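Long-range contacts in LPXTG cell wall surface protein (Streptococcus gordonii, PDB 4IGB), which is anchored to the streptococcal cell wall and probably serves as an adhesin, displaying its N-terminal N1 and N2 domains at the cell surface: residues 349-354 with 388-393; 294-299 with 313-318; 44-49 with 84-89. One frame throughout, in Å; residues are numbered along the deposited sequence.

Interaction 1 (349-354 with 388-393)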
loop_
_atom_site.group_PDB
_atom_site.type_symbol
_atom_site.label_atom_id
_atom_site.label_comp_id
_atom_site.label_asym_id
_atom_site.label_seq_id
_atom_site.Cartn_x
_atom_site.Cartn_y
_atom_site.Cartn_z
ATOM N N LYS B 349 -33.759 2.351 3.941
ATOM C CA LYS B 349 -33.949 2.373 2.497
ATOM C C LYS B 349 -32.636 2.778 1.830
ATOM O O LYS B 349 -31.798 3.448 2.439
ATOM C CB LYS B 349 -35.083 3.334 2.096
ATOM C CG LYS B 349 -34.739 4.809 2.244
ATOM C CD LYS B 349 -35.849 5.728 1.706
ATOM C CE LYS B 349 -35.613 7.183 2.143
ATOM N NZ LYS B 349 -36.750 8.111 1.785
ATOM N N VAL B 350 -32.470 2.366 0.583
ATOM C CA VAL B 350 -31.241 2.600 -0.162
ATOM C C VAL B 350 -31.587 3.281 -1.479
ATOM O O VAL B 350 -32.439 2.793 -2.218
ATOM C CB VAL B 350 -30.539 1.269 -0.484
ATOM C CG1 VAL B 350 -29.196 1.515 -1.150
ATOM C CG2 VAL B 350 -30.381 0.407 0.792
ATOM N N GLU B 351 -30.946 4.413 -1.759
ATOM C CA GLU B 351 -31.204 5.170 -2.984
ATOM C C GLU B 351 -29.895 5.448 -3.695
ATOM O O GLU B 351 -28.852 5.569 -3.057
ATOM C CB GLU B 351 -31.826 6.529 -2.663
ATOM C CG GLU B 351 -33.110 6.487 -1.855
ATOM C CD GLU B 351 -33.516 7.856 -1.344
ATOM O OE1 GLU B 351 -32.810 8.400 -0.465
ATOM O OE2 GLU B 351 -34.539 8.393 -1.819
ATOM N N SER B 352 -29.964 5.581 -5.014
ATOM C CA SER B 352 -28.821 6.010 -5.804
ATOM C C SER B 352 -29.307 6.584 -7.131
ATOM O O SER B 352 -30.137 5.981 -7.809
ATOM C CB SER B 352 -27.876 4.844 -6.065
ATOM O OG SER B 352 -26.686 5.304 -6.680
ATOM N N GLY B 353 -28.796 7.752 -7.492
ATOM C CA GLY B 353 -29.147 8.361 -8.762
ATOM C C GLY B 353 -30.633 8.627 -8.880
ATOM O O GLY B 353 -31.207 8.458 -9.951
ATOM N N GLY B 354 -31.260 9.030 -7.776
ATOM C CA GLY B 354 -32.666 9.385 -7.788
ATOM C C GLY B 354 -33.620 8.205 -7.838
ATOM O O GLY B 354 -34.836 8.378 -7.895
ATOM N N ASP B 388 -23.411 8.082 -6.046
ATOM C CA ASP B 388 -23.416 7.833 -4.609
ATOM C C ASP B 388 -24.547 6.890 -4.231
ATOM O O ASP B 388 -25.623 6.918 -4.827
ATOM C CB ASP B 388 -23.619 9.138 -3.848
ATOM C CG ASP B 388 -22.392 10.037 -3.862
ATOM O OD1 ASP B 388 -21.358 9.690 -4.484
ATOM O OD2 ASP B 388 -22.477 11.117 -3.243
ATOM N N ILE B 389 -24.310 6.068 -3.220
ATOM C CA ILE B 389 -25.370 5.242 -2.663
ATOM C C ILE B 389 -25.768 5.877 -1.350
ATOM O O ILE B 389 -24.907 6.236 -0.561
ATOM C CB ILE B 389 -24.891 3.807 -2.442
ATOM C CG1 ILE B 389 -24.450 3.213 -3.785
ATOM C CG2 ILE B 389 -25.965 2.981 -1.728
ATOM C CD1 ILE B 389 -23.859 1.822 -3.692
ATOM N N ILE B 390 -27.069 6.049 -1.138
ATOM C CA ILE B 390 -27.566 6.752 0.035
ATOM C C ILE B 390 -28.406 5.797 0.851
ATOM O O ILE B 390 -29.399 5.262 0.356
ATOM C CB ILE B 390 -28.492 7.922 -0.348
ATOM C CG1 ILE B 390 -27.931 8.709 -1.535
ATOM C CG2 ILE B 390 -28.766 8.815 0.842
ATOM C CD1 ILE B 390 -26.581 9.251 -1.305
ATOM N N ILE B 391 -28.030 5.586 2.107
ATOM C CA ILE B 391 -28.801 4.683 2.949
ATOM C C ILE B 391 -29.375 5.449 4.114
ATOM O O ILE B 391 -28.648 6.127 4.845
ATOM C CB ILE B 391 -27.955 3.526 3.488
ATOM C CG1 ILE B 391 -27.280 2.781 2.340
ATOM C CG2 ILE B 391 -28.805 2.610 4.355
ATOM C CD1 ILE B 391 -26.392 1.679 2.800
ATOM N N THR B 392 -30.687 5.339 4.286
ATOM C CA THR B 392 -31.352 6.017 5.385
ATOM C C THR B 392 -31.855 5.000 6.410
ATOM O O THR B 392 -32.682 4.158 6.092
ATOM C CB THR B 392 -32.503 6.886 4.851
ATOM O OG1 THR B 392 -31.973 7.770 3.857
ATOM C CG2 THR B 392 -33.119 7.706 5.968
ATOM N N TYR B 393 -31.340 5.083 7.634
ATOM C CA TYR B 393 -31.690 4.135 8.686
ATOM C C TYR B 393 -32.634 4.765 9.691
ATOM O O TYR B 393 -32.309 5.781 10.312
ATOM C CB TYR B 393 -30.445 3.688 9.452
ATOM C CG TYR B 393 -29.283 3.184 8.611
ATOM C CD1 TYR B 393 -29.101 1.827 8.387
ATOM C CD2 TYR B 393 -28.338 4.065 8.092
ATOM C CE1 TYR B 393 -28.021 1.362 7.661
ATOM C CE2 TYR B 393 -27.249 3.601 7.359
ATOM C CZ TYR B 393 -27.098 2.253 7.148
ATOM O OH TYR B 393 -26.023 1.782 6.424
HETATM O O HOH W 1 -31.867 6.504 1.576
HETATM O O HOH W 2 -27.226 9.137 -5.951
#
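Glu351 and Ile390 face each other in a hydrogen-bonded pair of two antiparallel strand ends, whose directions differ by 157°. Glu351 N reaches Ile390 O at 2.8 Å, and Ile390 N returns to Glu351 O at 2.7 Å; at the next hydrogen-bonded pair, two residues along, Lys349 and Thr392 exchange the same two bonds. The Glu351 side chain starts with CB 4.1 Å from Ile390 O. CG stands anti to the carbonyl carbon (chi1 -57°), the chain runs on extended to CD, and at the tip OE1 lies 2.9 Å from a water that is placed to donate to it or to Ile390 O. That water also sits 2.6 Å from Thr392 OG1, so it lies among carboxylate, carbonyl and hydroxyl. Lys349 lies alongside Thr392 on the same face, its CG 4.0 Å from Thr392 CB. The other face is apolar: Val350 CG1 meets Ile389 CG2 at 3.6 Å, a diagonal contact closer than the one with its direct partner Ile391, and both isoleucines rest on Met335 of the N2 domain. At the strand end the pattern changes. Ser352 OG donates to Asp388 O at 2.7 Å, from 46° above the carbonyl plane, and a second water, accepting from Gly353 N, donates to the same oxygen. Two donors thus hold Asp388 O where the ladder gives way to a turn. The chemistry implies a two-faced sheet: hydrocarbon packs inward, while on the outward face a water, not a direct side-chain bond, links Glu351 and Thr392.

Interaction 2 (294-299 with 313-318)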
loop_
_atom_site.group_PDB
_atom_site.type_symbol
_atom_site.label_atom_id
_atom_site.label_comp_id
_atom_site.label_asym_id
_atom_site.label_seq_id
_atom_site.Cartn_x
_atom_site.Cartn_y
_atom_site.Cartn_z
ATOM N N PRO B 294 -17.420 8.336 3.394
ATOM C CA PRO B 294 -18.873 8.395 3.562
ATOM C C PRO B 294 -19.274 9.574 4.437
ATOM O O PRO B 294 -18.572 9.922 5.394
ATOM C CB PRO B 294 -19.197 7.059 4.241
ATOM C CG PRO B 294 -18.141 6.136 3.694
ATOM C CD PRO B 294 -16.888 6.984 3.645
ATOM N N VAL B 295 -20.399 10.189 4.085
ATOM C CA VAL B 295 -20.949 11.307 4.834
ATOM C C VAL B 295 -22.158 10.846 5.646
ATOM O O VAL B 295 -23.142 10.331 5.097
ATOM C CB VAL B 295 -21.377 12.460 3.892
ATOM C CG1 VAL B 295 -21.984 13.593 4.692
ATOM C CG2 VAL B 295 -20.174 12.947 3.085
ATOM N N LEU B 296 -22.073 11.024 6.957
ATOM C CA LEU B 296 -23.120 10.562 7.847
ATOM C C LEU B 296 -23.801 11.744 8.490
ATOM O O LEU B 296 -23.138 12.674 8.942
ATOM C CB LEU B 296 -22.538 9.644 8.926
ATOM C CG LEU B 296 -23.540 9.089 9.943
ATOM C CD1 LEU B 296 -24.528 8.159 9.243
ATOM C CD2 LEU B 296 -22.818 8.366 11.069
ATOM N N GLU B 297 -25.126 11.698 8.535
ATOM C CA GLU B 297 -25.920 12.754 9.136
ATOM C C GLU B 297 -26.946 12.120 10.067
ATOM O O GLU B 297 -27.383 10.999 9.839
ATOM C CB GLU B 297 -26.634 13.561 8.044
ATOM C CG GLU B 297 -25.723 13.996 6.904
ATOM C CD GLU B 297 -26.486 14.621 5.738
ATOM O OE1 GLU B 297 -26.524 14.015 4.646
ATOM O OE2 GLU B 297 -27.040 15.724 5.909
ATOM N N VAL B 298 -27.331 12.840 11.111
ATOM C CA VAL B 298 -28.321 12.347 12.043
ATOM C C VAL B 298 -29.409 13.397 12.256
ATOM O O VAL B 298 -29.125 14.594 12.315
ATOM C CB VAL B 298 -27.691 11.983 13.404
ATOM C CG1 VAL B 298 -27.098 13.226 14.077
ATOM C CG2 VAL B 298 -28.722 11.327 14.313
ATOM N N ASP B 299 -30.646 12.934 12.369
ATOM C CA ASP B 299 -31.783 13.788 12.700
ATOM C C ASP B 299 -32.556 13.099 13.814
ATOM O O ASP B 299 -33.077 12.000 13.611
ATOM C CB ASP B 299 -32.661 13.988 11.458
ATOM C CG ASP B 299 -33.920 14.803 11.740
ATOM O OD1 ASP B 299 -34.833 14.788 10.889
ATOM O OD2 ASP B 299 -34.003 15.457 12.800
ATOM N N TYR B 313 -30.640 8.083 10.625
ATOM C CA TYR B 313 -29.302 8.258 10.094
ATOM C C TYR B 313 -29.315 8.257 8.571
ATOM O O TYR B 313 -29.868 7.359 7.951
ATOM C CB TYR B 313 -28.381 7.149 10.609
ATOM C CG TYR B 313 -28.160 7.176 12.119
ATOM C CD1 TYR B 313 -27.367 8.155 12.708
ATOM C CD2 TYR B 313 -28.734 6.220 12.944
ATOM C CE1 TYR B 313 -27.156 8.189 14.082
ATOM C CE2 TYR B 313 -28.529 6.243 14.333
ATOM C CZ TYR B 313 -27.738 7.228 14.887
ATOM O OH TYR B 313 -27.523 7.263 16.246
ATOM N N LYS B 314 -28.711 9.276 7.973
ATOM C CA LYS B 314 -28.566 9.325 6.529
ATOM C C LYS B 314 -27.097 9.197 6.196
ATOM O O LYS B 314 -26.277 10.011 6.627
ATOM C CB LYS B 314 -29.107 10.638 5.967
ATOM C CG LYS B 314 -29.147 10.698 4.439
ATOM C CD LYS B 314 -29.697 12.053 3.964
ATOM C CE LYS B 314 -29.694 12.178 2.441
ATOM N NZ LYS B 314 -30.028 13.567 1.991
ATOM N N ALA B 315 -26.766 8.169 5.432
ATOM C CA ALA B 315 -25.385 7.956 5.034
ATOM C C ALA B 315 -25.239 7.990 3.526
ATOM O O ALA B 315 -25.946 7.289 2.797
ATOM C CB ALA B 315 -24.867 6.637 5.585
ATOM N N THR B 316 -24.301 8.802 3.066
ATOM C CA THR B 316 -24.043 8.935 1.641
ATOM C C THR B 316 -22.686 8.349 1.295
ATOM O O THR B 316 -21.658 8.796 1.802
ATOM C CB THR B 316 -24.065 10.396 1.255
ATOM O OG1 THR B 316 -25.336 10.943 1.626
ATOM C CG2 THR B 316 -23.817 10.565 -0.244
ATOM N N PHE B 317 -22.680 7.342 0.432
ATOM C CA PHE B 317 -21.437 6.636 0.130
ATOM C C PHE B 317 -20.962 6.955 -1.275
ATOM O O PHE B 317 -21.650 6.657 -2.245
ATOM C CB PHE B 317 -21.635 5.119 0.288
ATOM C CG PHE B 317 -22.099 4.712 1.665
ATOM C CD1 PHE B 317 -21.185 4.370 2.642
ATOM C CD2 PHE B 317 -23.447 4.683 1.977
ATOM C CE1 PHE B 317 -21.604 4.009 3.923
ATOM C CE2 PHE B 317 -23.876 4.313 3.254
ATOM C CZ PHE B 317 -22.948 3.978 4.226
ATOM N N LYS B 318 -19.778 7.547 -1.391
ATOM C CA LYS B 318 -19.188 7.736 -2.712
ATOM C C LYS B 318 -18.513 6.441 -3.136
ATOM O O LYS B 318 -17.775 5.831 -2.357
ATOM C CB LYS B 318 -18.195 8.908 -2.719
ATOM C CG LYS B 318 -17.492 9.169 -4.069
ATOM C CD LYS B 318 -16.418 8.120 -4.352
ATOM C CE LYS B 318 -15.075 8.712 -4.758
ATOM N NZ LYS B 318 -15.106 9.761 -5.820
HETATM O O HOH W 3 -25.483 11.657 4.175
#
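Val295 O is approached by two donors: Thr316 N, 2.8 Å away across the strands, and a water, also at 2.8 Å from this oxygen. The water is equally well placed to donate to Glu297 OE1 at 2.6 Å, and it lies 2.7 Å from Thr316 OG1, so it sits among a backbone carbonyl, a carboxylate and a hydroxyl on one face. On that face Glu297 and Lys314 run side by side and point the same way, yet Glu297 OE1 and Lys314 NZ remain 4.4 Å apart, too far for a salt bridge; both side chains are exposed, so any attraction is probably weak. The opposite face is mainly apolar. Val298 CG2, anti to the backbone N, touches Tyr313 CE1 at 3.5 Å. Leu296 CD1 meets Ala315 CB at 4.0 Å, and Pro294 CG packs against Phe317 CD1 at 3.7 Å, the two side chains crossing at a slant. Val427 of strand 427-432 covers Leu296, Val298 and Tyr313. Reciprocal backbone bonds in the Val295-Thr316 and Glu297-Lys314 pairs complete the ladder of an antiparallel beta hairpin, built into the beta-sandwich N2 domain, whose family belongs to the adhesin clan.

Interaction 3 (44-49 with 84-89)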
loop_
_atom_site.group_PDB
_atom_site.type_symbol
_atom_site.label_atom_id
_atom_site.label_comp_id
_atom_site.label_asym_id
_atom_site.label_seq_id
_atom_site.Cartn_x
_atom_site.Cartn_y
_atom_site.Cartn_z
ATOM N N SER B 44 22.743 -1.540 11.673
ATOM C CA SER B 44 23.912 -2.267 12.173
ATOM C C SER B 44 25.215 -1.534 11.817
ATOM O O SER B 44 25.209 -0.611 11.008
ATOM C CB SER B 44 23.901 -3.705 11.661
ATOM O OG SER B 44 24.270 -3.768 10.294
ATOM N N GLN B 45 26.333 -1.933 12.418
ATOM C CA GLN B 45 27.602 -1.258 12.148
ATOM C C GLN B 45 28.066 -1.498 10.719
ATOM O O GLN B 45 28.998 -0.858 10.242
ATOM C CB GLN B 45 28.692 -1.708 13.122
ATOM C CG GLN B 45 28.513 -1.187 14.525
ATOM C CD GLN B 45 29.445 -1.881 15.501
ATOM O OE1 GLN B 45 29.152 -1.978 16.689
ATOM N NE2 GLN B 45 30.566 -2.378 15.000
ATOM N N SER B 46 27.402 -2.423 10.041
ATOM C CA SER B 46 27.746 -2.769 8.672
ATOM C C SER B 46 27.339 -1.639 7.734
ATOM O O SER B 46 27.864 -1.516 6.630
ATOM C CB SER B 46 27.020 -4.055 8.254
ATOM O OG SER B 46 27.309 -5.128 9.140
ATOM N N VAL B 47 26.400 -0.817 8.177
ATOM C CA VAL B 47 25.818 0.181 7.295
ATOM C C VAL B 47 26.588 1.502 7.317
ATOM O O VAL B 47 26.865 2.058 8.376
ATOM C CB VAL B 47 24.348 0.456 7.641
ATOM C CG1 VAL B 47 23.821 1.609 6.802
ATOM C CG2 VAL B 47 23.507 -0.781 7.404
ATOM N N ASP B 48 26.952 1.974 6.131
ATOM C CA ASP B 48 27.539 3.294 5.951
ATOM C C ASP B 48 26.445 4.222 5.440
ATOM O O ASP B 48 25.991 4.091 4.305
ATOM C CB ASP B 48 28.670 3.201 4.930
ATOM C CG ASP B 48 29.457 4.483 4.805
ATOM O OD1 ASP B 48 29.534 5.251 5.775
ATOM O OD2 ASP B 48 30.015 4.723 3.722
ATOM N N GLN B 49 26.017 5.148 6.290
ATOM C CA GLN B 49 24.976 6.101 5.930
ATOM C C GLN B 49 25.569 7.494 5.770
ATOM O O GLN B 49 26.346 7.945 6.609
ATOM C CB GLN B 49 23.875 6.115 6.992
ATOM C CG GLN B 49 22.803 7.171 6.775
ATOM C CD GLN B 49 21.856 7.289 7.953
ATOM O OE1 GLN B 49 21.996 6.580 8.948
ATOM N NE2 GLN B 49 20.884 8.187 7.846
ATOM N N GLN B 84 28.151 -12.516 1.101
ATOM C CA GLN B 84 28.152 -11.954 2.443
ATOM C C GLN B 84 26.742 -11.526 2.843
ATOM O O GLN B 84 26.066 -10.823 2.102
ATOM C CB GLN B 84 29.161 -10.808 2.558
ATOM C CG GLN B 84 30.587 -11.265 2.283
ATOM C CD GLN B 84 31.609 -10.151 2.358
ATOM O OE1 GLN B 84 32.607 -10.169 1.635
ATOM N NE2 GLN B 84 31.383 -9.191 3.239
ATOM N N VAL B 85 26.319 -11.974 4.022
ATOM C CA VAL B 85 24.954 -11.799 4.495
ATOM C C VAL B 85 24.883 -10.758 5.604
ATOM O O VAL B 85 25.636 -10.814 6.573
ATOM C CB VAL B 85 24.393 -13.120 5.048
ATOM C CG1 VAL B 85 22.982 -12.918 5.578
ATOM C CG2 VAL B 85 24.425 -14.201 3.980
ATOM N N PHE B 86 23.964 -9.814 5.457
ATOM C CA PHE B 86 23.774 -8.765 6.448
ATOM C C PHE B 86 22.335 -8.827 6.978
ATOM O O PHE B 86 21.377 -8.438 6.284
ATOM C CB PHE B 86 24.115 -7.390 5.835
ATOM C CG PHE B 86 25.517 -7.312 5.281
ATOM C CD1 PHE B 86 25.792 -7.745 3.999
ATOM C CD2 PHE B 86 26.570 -6.857 6.070
ATOM C CE1 PHE B 86 27.087 -7.702 3.498
ATOM C CE2 PHE B 86 27.877 -6.820 5.577
ATOM C CZ PHE B 86 28.127 -7.235 4.285
ATOM N N GLU B 87 22.203 -9.370 8.189
ATOM C CA GLU B 87 20.927 -9.504 8.892
ATOM C C GLU B 87 20.500 -8.172 9.473
ATOM O O GLU B 87 21.319 -7.444 10.051
ATOM C CB GLU B 87 21.044 -10.527 10.030
ATOM C CG GLU B 87 21.314 -11.941 9.540
ATOM C CD GLU B 87 21.574 -12.956 10.660
ATOM O OE1 GLU B 87 21.582 -14.158 10.331
ATOM O OE2 GLU B 87 21.790 -12.574 11.843
ATOM N N ASN B 88 19.221 -7.848 9.305
ATOM C CA ASN B 88 18.661 -6.625 9.869
ATOM C C ASN B 88 19.597 -5.427 9.869
ATOM O O ASN B 88 19.903 -4.880 10.935
ATOM C CB ASN B 88 18.198 -6.893 11.308
ATOM C CG ASN B 88 16.979 -7.779 11.356
ATOM O OD1 ASN B 88 17.052 -8.935 11.774
ATOM N ND2 ASN B 88 15.854 -7.252 10.905
ATOM N N PRO B 89 20.065 -5.008 8.678
ATOM C CA PRO B 89 21.058 -3.924 8.672
ATOM C C PRO B 89 20.455 -2.554 8.943
ATOM O O PRO B 89 21.152 -1.623 9.362
ATOM C CB PRO B 89 21.625 -3.975 7.244
ATOM C CG PRO B 89 20.550 -4.682 6.422
ATOM C CD PRO B 89 19.904 -5.647 7.359
#
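Val47 CG2 presses close to Pro89, 3.2 Å from its carbonyl O and 3.7 Å from ring atom CB, and here the contact is tight and buried. The same Pro89 O accepts a hydrogen bond from Ser44 N at 2.8 Å; the donor stands 41° above the carbonyl plane. Ser44 OG, turned between its own backbone N and carbonyl carbon (chi1 75°), lies near the proline backbone, 3.6 Å from Pro89 CA. From there it also receives a weak bond from Ser46 N, bracing a type I beta turn whose main-chain bond runs from Val47 N to Ser44 O. In the N1 domain this turn carries the chain from strand 38-43, at the margin of one antiparallel sheet, to strand 47-53, at the margin of another, while the facing chain bends at Glu87 and Asn88. Ser46 makes a second close but less buried contact. Its CB sits 3.6 Å from Phe86 CD2, and its OG comes to the edge of the ring, in the ring plane, again 3.6 Å from Phe86 CD2; the aromatic group itself leans on Leu74 and Leu116. The loose, solvent side lies farther out: Gln45, exposed, starts its side chain away from the facing segment, and those of Glu87 and Asn88 lead outward from the bend.

How the interactions relate
Interactions 1 and 2 belong to one sheet of the N2 domain, their centres 9 Å apart, because strands 310-317 and 389-397 are neighbours in it. Ile389 O lies 2.7 Å from Phe317 N, a probable hydrogen bond, and Ile390 packs on Thr316, so the two ladders are parts of one continuous sheet. Both set an apolar, largely buried face against a polar one with a bound water. Interaction 3 lies in the N1 domain, its centre more than 50 Å from the other two. It is partly buried, with Val47 and Pro89 inside and Ser44, Ser46 and Phe86 only partly covered. It replaces the regular ladder with one cross-segment backbone bond, a turn and a proline, as suits a junction between sheets.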